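Side-chain contacts in carbohydrate oxidase (Microdochium nivale, PDB 3RJA), which catalyses the FAD-dependent oxidation of the C1 hydroxyl of mono-, oligo- and polysaccharides to lactones, reducing molecular oxygen to hydrogen peroxide: residues Q42-T45 with T46-Q50; A273-P276 with L277-L281; K369-N372 with A373-A376; D339-D343 with V344-V348; S292-W295 with I296-V299. All blocks are in the same frame, centred on the assembly; numbering follows the deposited sequence.

The five contacts are separate local clusters that touch nowhere, following the chain in the order contact 1, 2, 5, 4, 3. Contact 1 starts helix 46-58 in the FAD-binding part and lies on the opposite side of the chain's centre from contacts 2 and 4, about 52 and 48 Å away, centre to centre. The other four belong to elements beside the eight-stranded antiparallel sheet: the last turns of helices 267-278 and 332-345, the start of helix 295-301 after edge strand 286-293, and the loop between strands 352-359 and 384-392. Contacts 2 and 5 have the closest centres, about 24 Å apart, though contacts 2 and 4 come nearer, about 12 Å between nearest atoms.

Contact 1: Q42-T45 with T46-Q50; sequences QTQT and TAHIQ. With ABL ((2R,3R,4R,5R)-4,5-dihydroxy-2-(hydroxymethyl)-6-oxopiperidin-3-yl beta-D-glucopyranoside), chain H.
Thr45 and His48 meet where the loop enters helix 46-58. Thr45 is the N-cap: its OG1, placed between the backbone N and the carbonyl carbon (chi1 66°), accepts the capping bond from His48 N at 3.0 Å. The imidazole reaches back past the cap to Gln44, and His48 ND1 accepts from Gln44 N at 2.9 Å. That donor lies exactly in the ring plane, with an N-H...N angle of 160°, which fixes the rotation of the ring and is consistent with its proton, if the ring is neutral, sitting on NE2. Ile49 N bonds to Thr45 O at 3.3 Å, an i to i+4 backbone bond of the first turn.

Van der Waals contacts fill in around these bonds. Thr45 OG1 stands over one face of the imidazole, near its rim, 3.3 Å from His48 CG. The methyl Thr43 CG2 slides past His48 and meets its CB at 3.6 Å, while the Thr43 and Ile49 side chains cross at about a right angle, Thr43 OG1 3.8 Å from Ile49 CG1.

Gln42, on the far side from the helix, belongs to a pocket for the bound substrate analogue. The turn thus links strand 39-42 to helix 46-58, which packs through Thr46 and Ile49 on strands 172-176 and 196-206.

Contact 2: A273-P276 with L277-L281; sequences AFQP and LLDTL
Phe274 O receives two backbone donors from the following turn of helix 267-278, Leu277 N at 2.9 Å and Leu278 N in its carbonyl plane, while the ring nitrogen of Pro276 gives no bond to the turn before and the helix kinks there. Two apolar side chains meet the Phe274 ring. Leu277 runs beside it in the same direction, its CB over one face and its CD2 3.5 Å from Phe274 CZ. Leu278 crosses it at about a right angle and sets CD2 in the ring plane, 3.8 Å from Phe274 CD2.

The polar side of the helix is held by Gln275, whose chain bends at chi2 (59°) to bring the amide across Asp279. Gln275 NE2 donates to Asp279 OD1 at 3.1 Å in a nearly straight bond, leaving in the amide plane but meeting the carboxylate from above its plane, 43° out. Gln275 OE1 accepts from Arg271 NE, so the amide bridges two helical turns. An alanine here would remove the amide between them, and Asp279 OD1 and the Arg271 guanidinium would probably be freer to turn. This helix is amphipathic, with Gln275 and Asp279 on its polar side and Phe274, Leu277 and Leu278 on the apolar side, packed on strands 245-251 and 258-264.

Contact 3: K369-N372 with A373-A376; sequences KVTN and AETA
Glu374 OE1 is gripped by two donors, one from the backbone and one from solvent. Thr371 N gives it a hydrogen bond of 3.1 Å with an N-H...O angle of 166°, arriving on the anti side of the carboxylate, 19° out of its plane. Water 1 also donates to Glu374 OE1, at 2.6 Å, and spends its other proton on Lys369 O, tying the carboxylate to the backbone of Lys369. The first torsion (chi1 -64°) sets Glu374 CG beside its own backbone N and turns the chain back, so that it crosses Thr371 at a slant with Glu374 CG 3.2 Å from Thr371 OG1.

Thr371 O is the second gripped atom. Glu374 N donates to it at 3.1 Å from well above the carbonyl plane, and water 2 lies within bonding distance of Thr371 O and of Thr375 OG1, which Arg380 also meets. A weak bond from Ala373 N to Thr371 OG1 braces the same turn. On the apolar side, Val370 CG1 touches Glu374 CB at 3.7 Å and Thr375 CG2 at 4.0 Å. Asn372 points away, its OD1 accepting from Arg380 N and its ND2 donating to Glu445.

The Thr371 O to Glu374 N bond closes a tight turn from Thr371 to Glu374, with a weak ST turn at Thr371. It shapes the loop between strands 352-359 and 384-392, which meets helix 181-190 through Trp185.

Contact 4: D339-D343 with V344-V348; sequences DYYFD and VSNKV
Tyr340 O takes both Val344 N, at 2.8 Å, and Ser345 N, at 2.9 Å, from opposite faces of its plane; the Ser345 bond and that from Asn346 N to Tyr341 O, both i to i+5, widen the backbone to a pi-type turn near the end of helix 332-345.

Val344 sits over one face of the Tyr340 ring in a CH-pi contact: its CB stands above the ring centre, 3.9 Å from the centroid and only 9° off the normal. Ser345 OG comes to the edge of the same ring, 3.4 Å from Tyr340 CD1, and makes a weak bond to Tyr340 O. Asn346 touches two rings. Its OD1 meets the edge of Tyr341, 3.2 Å from CE1, and its ND2 stands over a face of Phe342, 3.9 Å from CD2. Lys347 stays extended and turns back, giving NZ to Asp343 O at 2.9 Å, whereas the Asp343 carboxylate pairs with Lys223 in a salt bridge.

The segment is thus a pi-type turn followed by a type I beta turn from Ser345 to Val348, leading toward strand 352-359.

Contact 5: S292-W295 with I296-V299; sequences SLNW and IESV
Asn294 and Glu297 form a capping box at the start of helix 295-301, just after strand 286-293. The side chains cross at about a right angle, and their amide and carboxylate stack with planes 27° apart. The first torsion of Asn294 (66°) turns its amide back toward the helix and aims OD1 at Glu297 N, 3.0 Å away and nearly in line with the C=O bond (178°). Glu297 answers with OE1, met on its anti side by Asn294 N at 2.9 Å. A leucine in place of Asn294 would probably leave Glu297 N without its cap and the carboxylate without the amide it stacks on.

Leu293 crosses Glu297 obliquely, its CD2 3.8 Å from Glu297 CB. On the other flank Val299 lies over a face of the Trp295 indole: CG2 is 4.1 Å from the centroid of the five-membered ring, a CH-pi contact. Trp295 O accepts twice, from Val299 N at 3.0 Å and, on a lone pair in its carbonyl plane, from Ser298 OG at 2.6 Å.

Contact 1: Q42-T45 with T46-Q50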
loop_
_atom_site.group_PDB
_atom_site.type_symbol
_atom_site.label_atom_id
_atom_site.label_comp_id
_atom_site.label_asym_id
_atom_site.label_seq_id
_atom_site.Cartn_x
_atom_site.Cartn_y
_atom_site.Cartn_z
ATOM N N GLN A 42 22.886 -4.779 -4.913
ATOM C CA GLN A 42 22.289 -3.556 -5.452
ATOM C C GLN A 42 22.183 -3.752 -6.974
ATOM O O GLN A 42 23.124 -3.423 -7.725
ATOM C CB GLN A 42 23.154 -2.347 -5.111
ATOM C CG GLN A 42 22.466 -0.994 -5.354
ATOM C CD GLN A 42 23.431 0.176 -5.251
ATOM O OE1 GLN A 42 23.529 0.844 -4.199
ATOM N NE2 GLN A 42 24.139 0.438 -6.328
ATOM N N THR A 43 21.061 -4.322 -7.415
ATOM C CA THR A 43 20.958 -4.836 -8.779
ATOM C C THR A 43 20.728 -3.747 -9.818
ATOM O O THR A 43 20.061 -2.762 -9.535
ATOM C CB THR A 43 19.823 -5.881 -8.908
ATOM O OG1 THR A 43 18.571 -5.312 -8.487
ATOM C CG2 THR A 43 20.143 -7.138 -8.077
ATOM N N GLN A 44 21.213 -3.970 -11.035
ATOM C CA GLN A 44 21.007 -3.041 -12.141
ATOM C C GLN A 44 20.171 -3.661 -13.270
ATOM O O GLN A 44 19.553 -2.947 -14.061
ATOM C CB GLN A 44 22.374 -2.554 -12.697
ATOM C CG GLN A 44 23.133 -1.639 -11.730
ATOM C CD GLN A 44 22.492 -0.235 -11.580
ATOM O OE1 GLN A 44 21.723 0.207 -12.444
ATOM N NE2 GLN A 44 22.800 0.452 -10.480
ATOM N N THR A 45 20.138 -4.984 -13.348
ATOM C CA THR A 45 19.466 -5.670 -14.455
ATOM C C THR A 45 18.670 -6.884 -13.955
ATOM O O THR A 45 18.877 -7.349 -12.818
ATOM C CB THR A 45 20.496 -6.252 -15.438
ATOM O OG1 THR A 45 21.240 -7.289 -14.768
ATOM C CG2 THR A 45 21.467 -5.157 -15.987
ATOM N N THR A 46 17.814 -7.433 -14.827
ATOM C CA THR A 46 17.087 -8.657 -14.523
ATOM C C THR A 46 18.054 -9.809 -14.216
ATOM O O THR A 46 17.849 -10.575 -13.248
ATOM C CB THR A 46 16.101 -9.022 -15.652
ATOM O OG1 THR A 46 15.192 -7.923 -15.833
ATOM C CG2 THR A 46 15.276 -10.294 -15.295
ATOM N N ALA A 47 19.131 -9.890 -15.005
ATOM C CA ALA A 47 20.144 -10.911 -14.865
ATOM C C ALA A 47 20.808 -10.875 -13.475
ATOM O O ALA A 47 21.112 -11.931 -12.894
ATOM C CB ALA A 47 21.203 -10.750 -15.994
ATOM N N HIS A 48 21.040 -9.672 -12.944
ATOM C CA HIS A 48 21.545 -9.521 -11.580
ATOM C C HIS A 48 20.584 -10.146 -10.561
ATOM O O HIS A 48 21.019 -10.873 -9.647
ATOM C CB HIS A 48 21.733 -8.049 -11.233
ATOM C CG HIS A 48 22.911 -7.403 -11.903
ATOM N ND1 HIS A 48 23.040 -6.030 -12.002
ATOM C CD2 HIS A 48 24.010 -7.936 -12.502
ATOM C CE1 HIS A 48 24.169 -5.746 -12.640
ATOM N NE2 HIS A 48 24.771 -6.882 -12.962
ATOM N N ILE A 49 19.287 -9.822 -10.702
ATOM C CA ILE A 49 18.250 -10.353 -9.805
ATOM C C ILE A 49 18.304 -11.885 -9.837
ATOM O O ILE A 49 18.344 -12.539 -8.779
ATOM C CB ILE A 49 16.817 -9.810 -10.145
ATOM C CG1 ILE A 49 16.762 -8.257 -9.989
ATOM C CG2 ILE A 49 15.738 -10.499 -9.248
ATOM C CD1 ILE A 49 15.484 -7.594 -10.567
ATOM N N GLN A 50 18.323 -12.434 -11.058
ATOM C CA GLN A 50 18.462 -13.865 -11.288
ATOM C C GLN A 50 19.704 -14.480 -10.629
ATOM O O GLN A 50 19.618 -15.484 -9.930
ATOM C CB GLN A 50 18.488 -14.137 -12.803
ATOM C CG GLN A 50 18.591 -15.619 -13.183
ATOM C CD GLN A 50 18.560 -15.793 -14.696
ATOM O OE1 GLN A 50 19.204 -15.045 -15.426
ATOM N NE2 GLN A 50 17.765 -16.732 -15.162
HETATM C C1A ABL H . 28.394 0.311 -2.216
HETATM O O1A ABL H . 28.131 0.170 -0.999
HETATM C C2A ABL H . 29.604 1.119 -2.689
HETATM O O2A ABL H . 29.869 2.088 -1.678
HETATM C C3A ABL H . 29.283 1.872 -3.990
HETATM O O3A ABL H . 30.492 2.505 -4.447
HETATM C C4A ABL H . 28.802 0.912 -5.041
HETATM O O1 ABL H . 28.494 1.616 -6.260
HETATM C C5A ABL H . 27.445 0.380 -4.506
HETATM N N5 ABL H . 27.615 -0.234 -3.177
HETATM C C6A ABL H . 26.908 -0.726 -5.443
HETATM O O6A ABL H . 27.974 -1.494 -5.970
HETATM C C1 ABL H . 29.229 1.379 -7.486
HETATM C C2 ABL H . 28.618 2.246 -8.604
HETATM O O2 ABL H . 27.238 1.918 -8.797
HETATM C C3 ABL H . 29.376 2.043 -9.909
HETATM O O3 ABL H . 28.901 3.011 -10.826
HETATM C C4 ABL H . 30.915 2.159 -9.678
HETATM O O4 ABL H . 31.612 1.753 -10.847
HETATM C C5 ABL H . 31.357 1.289 -8.495
HETATM O O5 ABL H . 30.592 1.711 -7.355
HETATM C C6 ABL H . 32.866 1.300 -8.219
HETATM O O6 ABL H . 33.429 2.568 -8.005
#

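Contact 2: A273-P276 with L277-L281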
loop_
_atom_site.group_PDB
_atom_site.type_symbol
_atom_site.label_atom_id
_atom_site.label_comp_id
_atom_site.label_asym_id
_atom_site.label_seq_id
_atom_site.Cartn_x
_atom_site.Cartn_y
_atom_site.Cartn_z
ATOM N N ALA A 273 -22.337 17.050 -6.793
ATOM C CA ALA A 273 -22.180 15.614 -6.536
ATOM C C ALA A 273 -22.098 15.271 -5.036
ATOM O O ALA A 273 -22.565 14.213 -4.615
ATOM C CB ALA A 273 -20.953 15.072 -7.286
ATOM N N PHE A 274 -21.505 16.170 -4.247
ATOM C CA PHE A 274 -21.257 15.939 -2.808
ATOM C C PHE A 274 -22.398 16.432 -1.939
ATOM O O PHE A 274 -22.488 16.047 -0.771
ATOM C CB PHE A 274 -19.950 16.634 -2.349
ATOM C CG PHE A 274 -19.161 15.837 -1.363
ATOM C CD1 PHE A 274 -18.571 14.619 -1.738
ATOM C CD2 PHE A 274 -19.044 16.257 -0.043
ATOM C CE1 PHE A 274 -17.850 13.853 -0.814
ATOM C CE2 PHE A 274 -18.315 15.516 0.901
ATOM C CZ PHE A 274 -17.714 14.307 0.513
ATOM N N GLN A 275 -23.279 17.256 -2.512
ATOM C CA GLN A 275 -24.381 17.887 -1.747
ATOM C C GLN A 275 -25.263 16.916 -0.936
ATOM O O GLN A 275 -25.634 17.255 0.195
ATOM C CB GLN A 275 -25.259 18.788 -2.652
ATOM C CG GLN A 275 -26.115 19.838 -1.865
ATOM C CD GLN A 275 -25.260 20.795 -1.032
ATOM O OE1 GLN A 275 -24.305 21.377 -1.536
ATOM N NE2 GLN A 275 -25.601 20.959 0.236
ATOM N N PRO A 276 -25.597 15.726 -1.504
ATOM C CA PRO A 276 -26.380 14.753 -0.756
ATOM C C PRO A 276 -25.744 14.386 0.563
ATOM O O PRO A 276 -26.468 14.130 1.512
ATOM C CB PRO A 276 -26.444 13.534 -1.709
ATOM C CG PRO A 276 -26.416 14.158 -3.077
ATOM C CD PRO A 276 -25.402 15.287 -2.910
ATOM N N LEU A 277 -24.407 14.390 0.630
ATOM C CA LEU A 277 -23.684 14.088 1.863
ATOM C C LEU A 277 -23.681 15.297 2.799
ATOM O O LEU A 277 -23.968 15.159 4.007
ATOM C CB LEU A 277 -22.237 13.647 1.584
ATOM C CG LEU A 277 -21.379 13.299 2.840
ATOM C CD1 LEU A 277 -22.165 12.466 3.864
ATOM C CD2 LEU A 277 -20.063 12.544 2.452
ATOM N N LEU A 278 -23.324 16.465 2.255
ATOM C CA LEU A 278 -23.372 17.725 3.022
ATOM C C LEU A 278 -24.744 17.917 3.684
ATOM O O LEU A 278 -24.808 18.323 4.843
ATOM C CB LEU A 278 -22.996 18.936 2.142
ATOM C CG LEU A 278 -21.646 18.872 1.412
ATOM C CD1 LEU A 278 -21.451 20.110 0.514
ATOM C CD2 LEU A 278 -20.486 18.759 2.405
ATOM N N ASP A 279 -25.822 17.569 2.966
ATOM C CA ASP A 279 -27.197 17.606 3.532
ATOM C C ASP A 279 -27.441 16.670 4.701
ATOM O O ASP A 279 -28.352 16.907 5.492
ATOM C CB ASP A 279 -28.274 17.320 2.472
ATOM C CG ASP A 279 -28.305 18.363 1.381
ATOM O OD1 ASP A 279 -27.894 19.511 1.653
ATOM O OD2 ASP A 279 -28.697 18.023 0.242
ATOM N N THR A 280 -26.656 15.610 4.820
ATOM C CA THR A 280 -26.909 14.642 5.917
ATOM C C THR A 280 -25.863 14.687 7.028
ATOM O O THR A 280 -25.996 14.030 8.047
ATOM C CB THR A 280 -27.046 13.219 5.376
ATOM O OG1 THR A 280 -25.953 12.946 4.482
ATOM C CG2 THR A 280 -28.340 13.099 4.606
ATOM N N LEU A 281 -24.811 15.468 6.823
ATOM C CA LEU A 281 -23.796 15.672 7.840
ATOM C C LEU A 281 -24.362 16.438 9.036
ATOM O O LEU A 281 -25.220 17.297 8.857
ATOM C CB LEU A 281 -22.595 16.431 7.242
ATOM C CG LEU A 281 -21.596 15.606 6.393
ATOM C CD1 LEU A 281 -20.483 16.474 5.910
ATOM C CD2 LEU A 281 -20.988 14.417 7.181
#

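Contact 3: K369-N372 with A373-A376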
loop_
_atom_site.group_PDB
_atom_site.type_symbol
_atom_site.label_atom_id
_atom_site.label_comp_id
_atom_site.label_asym_id
_atom_site.label_seq_id
_atom_site.Cartn_x
_atom_site.Cartn_y
_atom_site.Cartn_z
ATOM N N LYS A 369 -15.440 -3.122 -9.109
ATOM C CA LYS A 369 -15.744 -3.724 -10.405
ATOM C C LYS A 369 -14.878 -4.961 -10.714
ATOM O O LYS A 369 -15.144 -5.673 -11.673
ATOM C CB LYS A 369 -15.648 -2.693 -11.534
ATOM C CG LYS A 369 -16.471 -1.387 -11.298
ATOM C CD LYS A 369 -17.957 -1.678 -11.076
ATOM C CE LYS A 369 -18.754 -0.412 -10.863
ATOM N NZ LYS A 369 -20.085 -0.783 -10.385
ATOM N N VAL A 370 -13.831 -5.204 -9.917
ATOM C CA VAL A 370 -13.141 -6.479 -9.947
ATOM C C VAL A 370 -13.679 -7.293 -8.767
ATOM O O VAL A 370 -13.903 -6.746 -7.681
ATOM C CB VAL A 370 -11.614 -6.292 -9.876
ATOM C CG1 VAL A 370 -10.873 -7.635 -9.915
ATOM C CG2 VAL A 370 -11.125 -5.385 -11.026
ATOM N N THR A 371 -13.935 -8.585 -8.959
ATOM C CA THR A 371 -14.386 -9.390 -7.807
ATOM C C THR A 371 -13.206 -10.022 -7.068
ATOM O O THR A 371 -12.098 -10.084 -7.586
ATOM C CB THR A 371 -15.290 -10.539 -8.241
ATOM O OG1 THR A 371 -14.499 -11.502 -8.945
ATOM C CG2 THR A 371 -16.454 -10.042 -9.161
ATOM N N ASN A 372 -13.463 -10.551 -5.884
ATOM C CA ASN A 372 -12.439 -11.294 -5.164
ATOM C C ASN A 372 -11.845 -12.506 -5.891
ATOM O O ASN A 372 -10.701 -12.862 -5.627
ATOM C CB ASN A 372 -12.976 -11.727 -3.805
ATOM C CG ASN A 372 -12.881 -10.622 -2.769
ATOM O OD1 ASN A 372 -12.074 -9.676 -2.911
ATOM N ND2 ASN A 372 -13.694 -10.733 -1.705
ATOM N N ALA A 373 -12.621 -13.146 -6.768
ATOM C CA ALA A 373 -12.159 -14.331 -7.497
ATOM C C ALA A 373 -11.162 -13.964 -8.581
ATOM O O ALA A 373 -10.381 -14.805 -8.998
ATOM C CB ALA A 373 -13.384 -15.101 -8.155
ATOM N N GLU A 374 -11.209 -12.716 -9.050
ATOM C CA GLU A 374 -10.475 -12.311 -10.254
ATOM C C GLU A 374 -8.972 -11.987 -10.113
ATOM O O GLU A 374 -8.240 -12.054 -11.094
ATOM C CB GLU A 374 -11.211 -11.169 -10.977
ATOM C CG GLU A 374 -12.590 -11.604 -11.506
ATOM C CD GLU A 374 -13.240 -10.530 -12.354
ATOM O OE1 GLU A 374 -13.465 -9.407 -11.866
ATOM O OE2 GLU A 374 -13.508 -10.804 -13.533
ATOM N N THR A 375 -8.542 -11.621 -8.904
ATOM C CA THR A 375 -7.132 -11.382 -8.589
ATOM C C THR A 375 -6.938 -11.842 -7.148
ATOM O O THR A 375 -7.921 -12.120 -6.438
ATOM C CB THR A 375 -6.722 -9.866 -8.707
ATOM O OG1 THR A 375 -7.249 -9.120 -7.602
ATOM C CG2 THR A 375 -7.201 -9.234 -10.008
ATOM N N ALA A 376 -5.689 -11.952 -6.716
ATOM C CA ALA A 376 -5.384 -12.317 -5.327
ATOM C C ALA A 376 -5.984 -11.338 -4.309
ATOM O O ALA A 376 -6.277 -11.733 -3.178
ATOM C CB ALA A 376 -3.851 -12.387 -5.128
HETATM O O HOH W 1 -15.729 -8.125 -12.224
HETATM O O HOH W 2 -9.668 -9.302 -6.577
#

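Contact 4: D339-D343 with V344-V348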
loop_
_atom_site.group_PDB
_atom_site.type_symbol
_atom_site.label_atom_id
_atom_site.label_comp_id
_atom_site.label_asym_id
_atom_site.label_seq_id
_atom_site.Cartn_x
_atom_site.Cartn_y
_atom_site.Cartn_z
ATOM N N ASP A 339 -16.523 5.418 20.924
ATOM C CA ASP A 339 -16.238 5.374 22.376
ATOM C C ASP A 339 -14.723 5.508 22.641
ATOM O O ASP A 339 -14.284 6.376 23.410
ATOM C CB ASP A 339 -16.794 4.083 23.003
ATOM C CG ASP A 339 -18.306 4.167 23.318
ATOM O OD1 ASP A 339 -18.900 5.266 23.316
ATOM O OD2 ASP A 339 -18.904 3.115 23.579
ATOM N N TYR A 340 -13.934 4.666 21.954
ATOM C CA TYR A 340 -12.477 4.660 22.066
ATOM C C TYR A 340 -11.879 5.961 21.548
ATOM O O TYR A 340 -10.998 6.536 22.163
ATOM C CB TYR A 340 -11.936 3.474 21.249
ATOM C CG TYR A 340 -10.552 2.996 21.641
ATOM C CD1 TYR A 340 -9.408 3.550 21.071
ATOM C CD2 TYR A 340 -10.397 1.980 22.584
ATOM C CE1 TYR A 340 -8.124 3.093 21.437
ATOM C CE2 TYR A 340 -9.143 1.503 22.937
ATOM C CZ TYR A 340 -8.010 2.066 22.358
ATOM O OH TYR A 340 -6.770 1.603 22.730
ATOM N N TYR A 341 -12.373 6.424 20.404
ATOM C CA TYR A 341 -11.950 7.698 19.806
ATOM C C TYR A 341 -11.916 8.789 20.887
ATOM O O TYR A 341 -10.885 9.468 21.074
ATOM C CB TYR A 341 -12.975 8.076 18.739
ATOM C CG TYR A 341 -12.639 9.175 17.773
ATOM C CD1 TYR A 341 -11.496 9.994 17.918
ATOM C CD2 TYR A 341 -13.488 9.409 16.682
ATOM C CE1 TYR A 341 -11.218 11.018 16.990
ATOM C CE2 TYR A 341 -13.221 10.423 15.774
ATOM C CZ TYR A 341 -12.098 11.222 15.920
ATOM O OH TYR A 341 -11.858 12.181 14.956
ATOM N N PHE A 342 -13.047 8.946 21.583
ATOM C CA PHE A 342 -13.229 10.051 22.545
ATOM C C PHE A 342 -12.672 9.777 23.942
ATOM O O PHE A 342 -12.085 10.674 24.536
ATOM C CB PHE A 342 -14.695 10.544 22.599
ATOM C CG PHE A 342 -15.073 11.398 21.421
ATOM C CD1 PHE A 342 -15.462 10.807 20.211
ATOM C CD2 PHE A 342 -15.000 12.785 21.496
ATOM C CE1 PHE A 342 -15.779 11.589 19.095
ATOM C CE2 PHE A 342 -15.321 13.587 20.375
ATOM C CZ PHE A 342 -15.720 12.983 19.178
ATOM N N ASP A 343 -12.849 8.557 24.449
ATOM C CA ASP A 343 -12.396 8.218 25.806
ATOM C C ASP A 343 -10.908 7.824 25.905
ATOM O O ASP A 343 -10.296 7.992 26.969
ATOM C CB ASP A 343 -13.255 7.105 26.410
ATOM C CG ASP A 343 -14.753 7.443 26.383
ATOM O OD1 ASP A 343 -15.105 8.640 26.278
ATOM O OD2 ASP A 343 -15.568 6.507 26.448
ATOM N N VAL A 344 -10.337 7.300 24.811
ATOM C CA VAL A 344 -8.898 6.926 24.779
ATOM C C VAL A 344 -8.078 7.793 23.803
ATOM O O VAL A 344 -7.249 8.619 24.221
ATOM C CB VAL A 344 -8.700 5.406 24.498
ATOM C CG1 VAL A 344 -7.215 5.041 24.566
ATOM C CG2 VAL A 344 -9.509 4.536 25.526
ATOM N N SER A 345 -8.332 7.626 22.510
ATOM C CA SER A 345 -7.497 8.250 21.480
ATOM C C SER A 345 -7.255 9.741 21.650
ATOM O O SER A 345 -6.105 10.191 21.562
ATOM C CB SER A 345 -8.013 7.929 20.062
ATOM O OG SER A 345 -8.360 6.564 19.982
ATOM N N ASN A 346 -8.325 10.506 21.864
ATOM C CA ASN A 346 -8.206 11.975 21.983
ATOM C C ASN A 346 -7.452 12.436 23.252
ATOM O O ASN A 346 -7.068 13.607 23.374
ATOM C CB ASN A 346 -9.583 12.687 21.830
ATOM C CG ASN A 346 -10.139 12.621 20.388
ATOM O OD1 ASN A 346 -9.501 12.091 19.461
ATOM N ND2 ASN A 346 -11.360 13.144 20.205
ATOM N N LYS A 347 -7.199 11.496 24.155
ATOM C CA LYS A 347 -6.415 11.752 25.379
ATOM C C LYS A 347 -4.966 11.255 25.234
ATOM O O LYS A 347 -4.131 11.432 26.139
ATOM C CB LYS A 347 -7.084 11.097 26.596
ATOM C CG LYS A 347 -8.421 11.740 26.978
ATOM C CD LYS A 347 -9.066 11.011 28.163
ATOM C CE LYS A 347 -10.600 11.139 28.182
ATOM N NZ LYS A 347 -11.270 9.940 28.848
ATOM N N VAL A 348 -4.671 10.616 24.101
ATOM C CA VAL A 348 -3.294 10.224 23.805
ATOM C C VAL A 348 -2.588 11.434 23.211
ATOM O O VAL A 348 -2.834 11.816 22.061
ATOM C CB VAL A 348 -3.192 9.004 22.861
ATOM C CG1 VAL A 348 -1.718 8.712 22.544
ATOM C CG2 VAL A 348 -3.800 7.774 23.510
#

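Contact 5: S292-W295 with I296-V299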
loop_
_atom_site.group_PDB
_atom_site.type_symbol
_atom_site.label_atom_id
_atom_site.label_comp_id
_atom_site.label_asym_id
_atom_site.label_seq_id
_atom_site.Cartn_x
_atom_site.Cartn_y
_atom_site.Cartn_z
ATOM N N SER A 292 -8.445 23.905 -7.826
ATOM C CA SER A 292 -8.445 23.377 -9.182
ATOM C C SER A 292 -7.056 22.928 -9.597
ATOM O O SER A 292 -6.076 23.658 -9.424
ATOM C CB SER A 292 -9.024 24.412 -10.156
ATOM O OG SER A 292 -10.368 24.720 -9.758
ATOM N N LEU A 293 -6.967 21.712 -10.135
ATOM C CA LEU A 293 -5.658 21.086 -10.361
ATOM C C LEU A 293 -5.671 20.301 -11.649
ATOM O O LEU A 293 -6.719 19.762 -12.044
ATOM C CB LEU A 293 -5.322 20.095 -9.223
ATOM C CG LEU A 293 -5.237 20.603 -7.774
ATOM C CD1 LEU A 293 -5.375 19.455 -6.786
ATOM C CD2 LEU A 293 -3.938 21.355 -7.532
ATOM N N ASN A 294 -4.512 20.191 -12.291
ATOM C CA ASN A 294 -4.348 19.130 -13.272
ATOM C C ASN A 294 -3.705 17.906 -12.608
ATOM O O ASN A 294 -3.425 17.919 -11.385
ATOM C CB ASN A 294 -3.562 19.606 -14.515
ATOM C CG ASN A 294 -2.122 19.951 -14.199
ATOM O OD1 ASN A 294 -1.534 19.454 -13.231
ATOM N ND2 ASN A 294 -1.543 20.821 -15.017
ATOM N N TRP A 295 -3.499 16.849 -13.402
ATOM C CA TRP A 295 -2.917 15.612 -12.899
ATOM C C TRP A 295 -1.630 15.809 -12.077
ATOM O O TRP A 295 -1.587 15.448 -10.896
ATOM C CB TRP A 295 -2.615 14.624 -14.034
ATOM C CG TRP A 295 -2.040 13.357 -13.486
ATOM C CD1 TRP A 295 -0.773 12.893 -13.655
ATOM C CD2 TRP A 295 -2.716 12.399 -12.645
ATOM N NE1 TRP A 295 -0.611 11.691 -12.985
ATOM C CE2 TRP A 295 -1.787 11.371 -12.353
ATOM C CE3 TRP A 295 -4.011 12.309 -12.125
ATOM C CZ2 TRP A 295 -2.122 10.247 -11.571
ATOM C CZ3 TRP A 295 -4.357 11.182 -11.351
ATOM C CH2 TRP A 295 -3.414 10.158 -11.087
ATOM N N ILE A 296 -0.582 16.356 -12.704
ATOM C CA ILE A 296 0.721 16.416 -12.020
ATOM C C ILE A 296 0.648 17.292 -10.759
ATOM O O ILE A 296 1.285 17.015 -9.727
ATOM C CB ILE A 296 1.902 16.797 -12.989
ATOM C CG1 ILE A 296 3.258 16.409 -12.391
ATOM C CG2 ILE A 296 1.882 18.291 -13.376
ATOM C CD1 ILE A 296 3.417 14.912 -12.043
ATOM N N GLU A 297 -0.168 18.333 -10.844
ATOM C CA GLU A 297 -0.421 19.186 -9.702
ATOM C C GLU A 297 -1.095 18.435 -8.570
ATOM O O GLU A 297 -0.757 18.666 -7.403
ATOM C CB GLU A 297 -1.260 20.392 -10.119
ATOM C CG GLU A 297 -0.453 21.425 -10.922
ATOM C CD GLU A 297 -1.328 22.493 -11.572
ATOM O OE1 GLU A 297 -2.576 22.309 -11.667
ATOM O OE2 GLU A 297 -0.753 23.518 -12.015
ATOM N N SER A 298 -2.034 17.530 -8.900
ATOM C CA SER A 298 -2.701 16.736 -7.858
ATOM C C SER A 298 -1.693 15.797 -7.192
ATOM O O SER A 298 -1.723 15.609 -5.980
ATOM C CB SER A 298 -3.907 15.943 -8.406
ATOM O OG SER A 298 -3.484 14.855 -9.225
ATOM N N VAL A 299 -0.780 15.230 -7.975
ATOM C CA VAL A 299 0.284 14.405 -7.384
ATOM C C VAL A 299 1.096 15.164 -6.317
ATOM O O VAL A 299 1.327 14.647 -5.205
ATOM C CB VAL A 299 1.214 13.787 -8.437
ATOM C CG1 VAL A 299 2.181 12.739 -7.770
ATOM C CG2 VAL A 299 0.399 13.107 -9.509
#